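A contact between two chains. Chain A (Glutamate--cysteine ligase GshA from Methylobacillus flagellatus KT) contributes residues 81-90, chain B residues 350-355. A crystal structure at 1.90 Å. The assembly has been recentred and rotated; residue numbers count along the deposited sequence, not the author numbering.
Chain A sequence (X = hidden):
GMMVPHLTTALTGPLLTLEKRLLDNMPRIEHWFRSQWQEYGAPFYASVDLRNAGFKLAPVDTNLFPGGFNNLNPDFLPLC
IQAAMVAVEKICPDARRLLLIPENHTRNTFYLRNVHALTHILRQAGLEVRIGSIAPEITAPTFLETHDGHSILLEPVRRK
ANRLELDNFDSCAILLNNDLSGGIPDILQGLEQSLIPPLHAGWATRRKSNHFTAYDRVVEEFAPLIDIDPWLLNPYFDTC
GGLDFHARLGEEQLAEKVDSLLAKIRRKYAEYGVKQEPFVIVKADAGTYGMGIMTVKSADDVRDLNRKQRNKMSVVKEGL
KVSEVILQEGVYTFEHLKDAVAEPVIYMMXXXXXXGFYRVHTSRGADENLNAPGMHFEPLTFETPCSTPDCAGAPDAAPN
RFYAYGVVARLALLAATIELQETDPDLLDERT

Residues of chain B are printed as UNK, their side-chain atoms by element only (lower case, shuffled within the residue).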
ATOM      1  N   ILE A  81       2.601   0.219   6.627  1.00 12.72           N
ATOM      2  CA  ILE A  81       3.976  -0.068   6.244  1.00 12.56           C
ATOM      3  C   ILE A  81       4.178   0.136   4.736  1.00 13.01           C
ATOM      4  O   ILE A  81       5.168   0.772   4.288  1.00 11.40           O
ATOM      5  CB  ILE A  81       4.435  -1.483   6.703  1.00 12.99           C
ATOM      6  CG1 ILE A  81       4.420  -1.548   8.231  1.00 15.07           C
ATOM      7  CG2 ILE A  81       5.815  -1.887   6.049  1.00 12.91           C
ATOM      8  CD1 ILE A  81       4.461  -2.982   8.830  1.00 11.57           C
ATOM      9  N   GLN A  82       3.238  -0.390   3.941  1.00 12.32           N
ATOM     10  CA  GLN A  82       3.343  -0.262   2.504  1.00 11.71           C
ATOM     11  C   GLN A  82       3.280   1.216   2.074  1.00 10.86           C
ATOM     12  O   GLN A  82       4.083   1.683   1.252  1.00 11.81           O
ATOM     13  CB  GLN A  82       2.231  -1.071   1.825  1.00 11.34           C
ATOM     14  CG  GLN A  82       2.361  -1.146   0.319  1.00 12.76           C
ATOM     15  CD  GLN A  82       1.223  -1.964  -0.277  1.00 13.53           C
ATOM     16  OE1 GLN A  82       1.308  -3.187  -0.368  1.00 17.60           O
ATOM     17  NE2 GLN A  82       0.185  -1.297  -0.673  1.00 15.38           N
ATOM     18  N   ALA A  83       2.349   1.968   2.669  1.00 11.12           N
ATOM     19  CA  ALA A  83       2.222   3.383   2.343  1.00 11.17           C
ATOM     20  C   ALA A  83       3.480   4.150   2.777  1.00 11.84           C
ATOM     21  O   ALA A  83       3.929   5.058   2.107  1.00 11.27           O
ATOM     22  CB  ALA A  83       0.946   3.965   3.008  1.00 10.86           C
ATOM     23  N   ALA A  84       4.033   3.804   3.931  1.00 11.84           N
ATOM     24  CA  ALA A  84       5.266   4.440   4.396  1.00 12.58           C
ATOM     25  C   ALA A  84       6.405   4.130   3.417  1.00 12.98           C
ATOM     26  O   ALA A  84       7.204   5.001   3.106  1.00 12.88           O
ATOM     27  CB  ALA A  84       5.648   3.946   5.800  1.00 11.61           C
HETATM   28  N   MSE A  85       6.470   2.908   2.904  1.00 12.50           N
HETATM   29  CA  MSE A  85       7.467   2.597   1.858  1.00 13.16           C
HETATM   30  C   MSE A  85       7.328   3.424   0.586  1.00 13.10           C
HETATM   31  O   MSE A  85       8.322   3.902   0.034  1.00 13.43           O
HETATM   32  CB  MSE A  85       7.473   1.108   1.481  1.00 12.92           C
HETATM   33  CG  MSE A  85       8.078   0.285   2.550  1.00 18.54           C
HETATM   34 SE   MSE A  85       7.916  -1.630   2.089  0.75 26.59          SE
HETATM   35  CE  MSE A  85       9.527  -2.243   3.073  1.00 27.87           C
ATOM     36  N   VAL A  86       6.099   3.625   0.141  1.00 13.67           N
ATOM     37  CA  VAL A  86       5.832   4.540  -0.990  1.00 13.97           C
ATOM     38  C   VAL A  86       6.330   5.951  -0.671  1.00 14.35           C
ATOM     39  O   VAL A  86       7.001   6.569  -1.481  1.00 14.70           O
ATOM     40  CB  VAL A  86       4.313   4.556  -1.329  1.00 14.95           C
ATOM     41  CG1 VAL A  86       3.984   5.632  -2.402  1.00 15.48           C
ATOM     42  CG2 VAL A  86       3.873   3.152  -1.817  1.00 13.85           C
ATOM     43  N   ALA A  87       5.991   6.469   0.513  1.00 14.83           N
ATOM     44  CA  ALA A  87       6.444   7.797   0.946  1.00 15.29           C
ATOM     45  C   ALA A  87       7.974   7.898   0.927  1.00 15.00           C
ATOM     46  O   ALA A  87       8.525   8.857   0.390  1.00 14.52           O
ATOM     47  CB  ALA A  87       5.907   8.145   2.357  1.00 14.87           C
ATOM     48  N   VAL A  88       8.658   6.918   1.504  1.00 15.92           N
ATOM     49  CA  VAL A  88      10.119   6.867   1.434  1.00 17.07           C
ATOM     50  C   VAL A  88      10.639   6.920  -0.011  1.00 19.45           C
ATOM     51  O   VAL A  88      11.575   7.676  -0.312  1.00 20.93           O
ATOM     52  CB  VAL A  88      10.655   5.638   2.159  1.00 17.71           C
ATOM     53  CG1 VAL A  88      12.182   5.390   1.837  1.00 19.26           C
ATOM     54  CG2 VAL A  88      10.370   5.755   3.668  1.00 15.15           C
ATOM     55  N   GLU A  89      10.068   6.115  -0.899  1.00 20.16           N
ATOM     56  CA  GLU A  89      10.489   6.096  -2.295  1.00 21.80           C
ATOM     57  C   GLU A  89      10.263   7.410  -3.043  1.00 23.38           C
ATOM     58  O   GLU A  89      11.003   7.696  -3.974  1.00 25.39           O
ATOM     59  CB  GLU A  89       9.775   4.986  -3.069  1.00 21.75           C
ATOM     60  CG  GLU A  89      10.168   3.600  -2.645  1.00 23.49           C
ATOM     61  CD  GLU A  89       9.263   2.521  -3.252  1.00 27.74           C
ATOM     62  OE1 GLU A  89       8.650   2.804  -4.311  1.00 29.81           O
ATOM     63  OE2 GLU A  89       9.177   1.416  -2.662  1.00 30.25           O
ATOM     64  N   LYS A  90       9.254   8.204  -2.660  1.00 23.56           N
ATOM     65  CA  LYS A  90       8.964   9.481  -3.324  1.00 24.26           C
ATOM     66  C   LYS A  90       9.738  10.637  -2.706  1.00 25.53           C
ATOM     67  O   LYS A  90      10.177  11.533  -3.424  1.00 26.52           O
ATOM     68  CB  LYS A  90       7.467   9.833  -3.246  1.00 24.12           C
ATOM     69  CG  LYS A  90       6.643   8.970  -4.173  1.00 25.62           C
ATOM     70  CD  LYS A  90       5.184   9.289  -4.134  1.00 27.47           C
ATOM     71  CE  LYS A  90       4.455   8.281  -5.009  1.00 28.21           C
ATOM     72  NZ  LYS A  90       3.018   8.384  -4.846  1.00 27.48           N
TER
ATOM     73  N   UNK B 350       2.953  -4.303  -8.352  1.00 12.60           N
ATOM     74  CA  UNK B 350       4.172  -3.474  -8.393  1.00 13.42           C
ATOM     75  C   UNK B 350       5.242  -4.284  -7.631  1.00 13.09           C
ATOM     76  O   UNK B 350       5.285  -5.524  -7.772  1.00 13.80           O
ATOM     77  c   UNK B 350       3.949  -2.050  -7.834  1.00 13.94           C
ATOM     78  o   UNK B 350       5.695  -0.560  -7.105  1.00 21.63           O
ATOM     79  o   UNK B 350       5.613  -1.044  -9.175  1.00 27.34           O
ATOM     80  c   UNK B 350       5.166  -1.140  -8.049  1.00 19.16           C
ATOM     81  N   UNK B 351       6.077  -3.660  -6.795  1.00 13.90           N
ATOM     82  CA  UNK B 351       7.104  -4.464  -6.090  1.00 13.94           C
ATOM     83  C   UNK B 351       6.704  -4.795  -4.642  1.00 13.26           C
ATOM     84  O   UNK B 351       7.573  -5.034  -3.802  1.00 14.55           O
ATOM     85  c   UNK B 351       8.498  -2.364  -5.638  1.00 17.39           C
ATOM     86  n   UNK B 351       8.506  -0.497  -4.469  1.00 21.60           N
ATOM     87  c   UNK B 351       8.473  -3.784  -6.152  1.00 14.15           C
ATOM     88  c   UNK B 351       8.688  -0.168  -5.738  1.00 23.07           C
ATOM     89  c   UNK B 351       8.370  -1.864  -4.382  1.00 19.32           C
ATOM     90  n   UNK B 351       8.687  -1.273  -6.471  1.00 20.00           N
ATOM     91  N   UNK B 352       5.407  -4.810  -4.344  1.00 12.21           N
ATOM     92  CA  UNK B 352       4.906  -5.040  -2.985  1.00 11.79           C
ATOM     93  C   UNK B 352       4.267  -6.411  -2.865  1.00 11.86           C
ATOM     94  O   UNK B 352       3.462  -6.821  -3.723  1.00 10.62           O
ATOM     95  c   UNK B 352       5.477  -2.344  -1.516  1.00 13.65           C
ATOM     96  c   UNK B 352       6.072  -1.087  -1.426  1.00 17.04           C
ATOM     97  c   UNK B 352       3.898  -3.959  -2.597  1.00 12.79           C
ATOM     98  c   UNK B 352       5.781  -0.126  -2.351  1.00 17.17           C
ATOM     99  c   UNK B 352       4.842  -0.377  -3.325  1.00 18.73           C
ATOM    100  c   UNK B 352       4.212  -1.636  -3.391  1.00 18.08           C
ATOM    101  c   UNK B 352       4.514  -2.604  -2.503  1.00 13.13           C
ATOM    102  N   UNK B 353       4.605  -7.113  -1.789  1.00 11.51           N
ATOM    103  CA  UNK B 353       3.940  -8.376  -1.483  1.00 11.43           C
ATOM    104  C   UNK B 353       2.554  -8.108  -0.897  1.00 12.63           C
ATOM    105  O   UNK B 353       2.425  -7.403   0.114  1.00 14.11           O
ATOM    106  c   UNK B 353       4.771  -9.226  -0.515  1.00 11.84           C
ATOM    107  c   UNK B 353       6.217  -9.475  -1.080  1.00 12.78           C
ATOM    108  c   UNK B 353       4.022 -10.516  -0.165  1.00 11.48           C
ATOM    109  N   UNK B 354       1.510  -8.656  -1.519  1.00 12.13           N
ATOM    110  CA  UNK B 354       0.137  -8.402  -1.079  1.00 12.45           C
ATOM    111  C   UNK B 354      -0.532  -9.565  -0.348  1.00 12.82           C
ATOM    112  O   UNK B 354      -1.558  -9.378   0.329  1.00 13.28           O
ATOM    113  c   UNK B 354      -0.963  -8.975  -3.353  1.00 11.64           C
ATOM    114  c   UNK B 354      -0.761  -7.894  -2.233  1.00 12.09           C
ATOM    115  c   UNK B 354      -0.173  -6.581  -2.764  1.00 14.28           C
ATOM    116  N   UNK B 355       0.082 -10.742  -0.415  1.00 12.71           N
ATOM    117  CA  UNK B 355      -0.489 -11.934   0.208  1.00 12.68           C
ATOM    118  C   UNK B 355      -0.139 -13.166  -0.596  1.00 12.05           C
ATOM    119  O   UNK B 355       0.903 -13.222  -1.236  1.00 10.24           O
TER

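Position 350 of chain B carries four side-chain atoms: two carbons in line, the second bearing two oxygens. The CA-to-CB bond points toward the helix of chain A, yet the side chain makes no contact with it and adds nothing to the buried surface. This short carboxylate identifies Asp B350. One carboxylate oxygen is hydrogen-bonded elsewhere in the structure.

At position 351 a single carbon leads to a five-membered ring of three carbons and two nitrogens. CA-to-CB runs sideways, but the ring comes nearer to the helix, and one ring nitrogen lies against OE2 of Glu A89. An imidazole fits these atoms, and the residue is His B351. Its NE2 donates a hydrogen bond to Glu A89 OE2 over 2.7 Å, with an N-H...O angle of 153°. The carboxylate oxygen sits at the ring edge, near the ring plane, where an imidazole N-H points.

Position 352 has one carbon followed by a ring of six carbons, with no heteroatom. Here the strand begins, and CA-to-CB points toward the helix. The ring lies against Gln A82, Met A85, Val A86 and Glu A89 of the helix, with CG of Gln A82 over one face. A six-carbon ring on a single carbon is phenylalanine, Phe B352, with chi1 in the m well. CG of Gln A82 stands 17° off the normal of its ring, a CH-pi contact. CB of Met A85 approaches CE1 of Phe B352 at 3.9 Å, while the selenium of this selenomethionine lies at the ring edge. CG2 of Val A86 packs 3.8 Å from CZ of Phe B352.

Three carbons, one carrying the other two, occupy position 353. The CA-to-CB bond points sideways, and the side chain stays well clear of the helix. The residue is Val B353.

Position 354 repeats the three-carbon branched pattern. Its CA-to-CB bond also points sideways, and the residue has only 7 Å² covered by the helix, beside Gln A82. It is Val B354.

Position 355 has no side-chain atoms and does not touch chain A; it is Gly B355. At phi/psi 147/-149 a CB would be jammed against the preceding carbonyl oxygen, so the backbone itself calls for glycine.

The contact thus centers on Phe B352, which accounts for 101 of the 277 Å² buried. Helix and strand run nearly antiparallel, at 166°, with their axes well separated; the aromatic ring helps fill that gap, and the hydrogen bond from His B351 to Glu A89 adds a directional polar link beside it.

Chain B, residues 350-355: DHFVVG
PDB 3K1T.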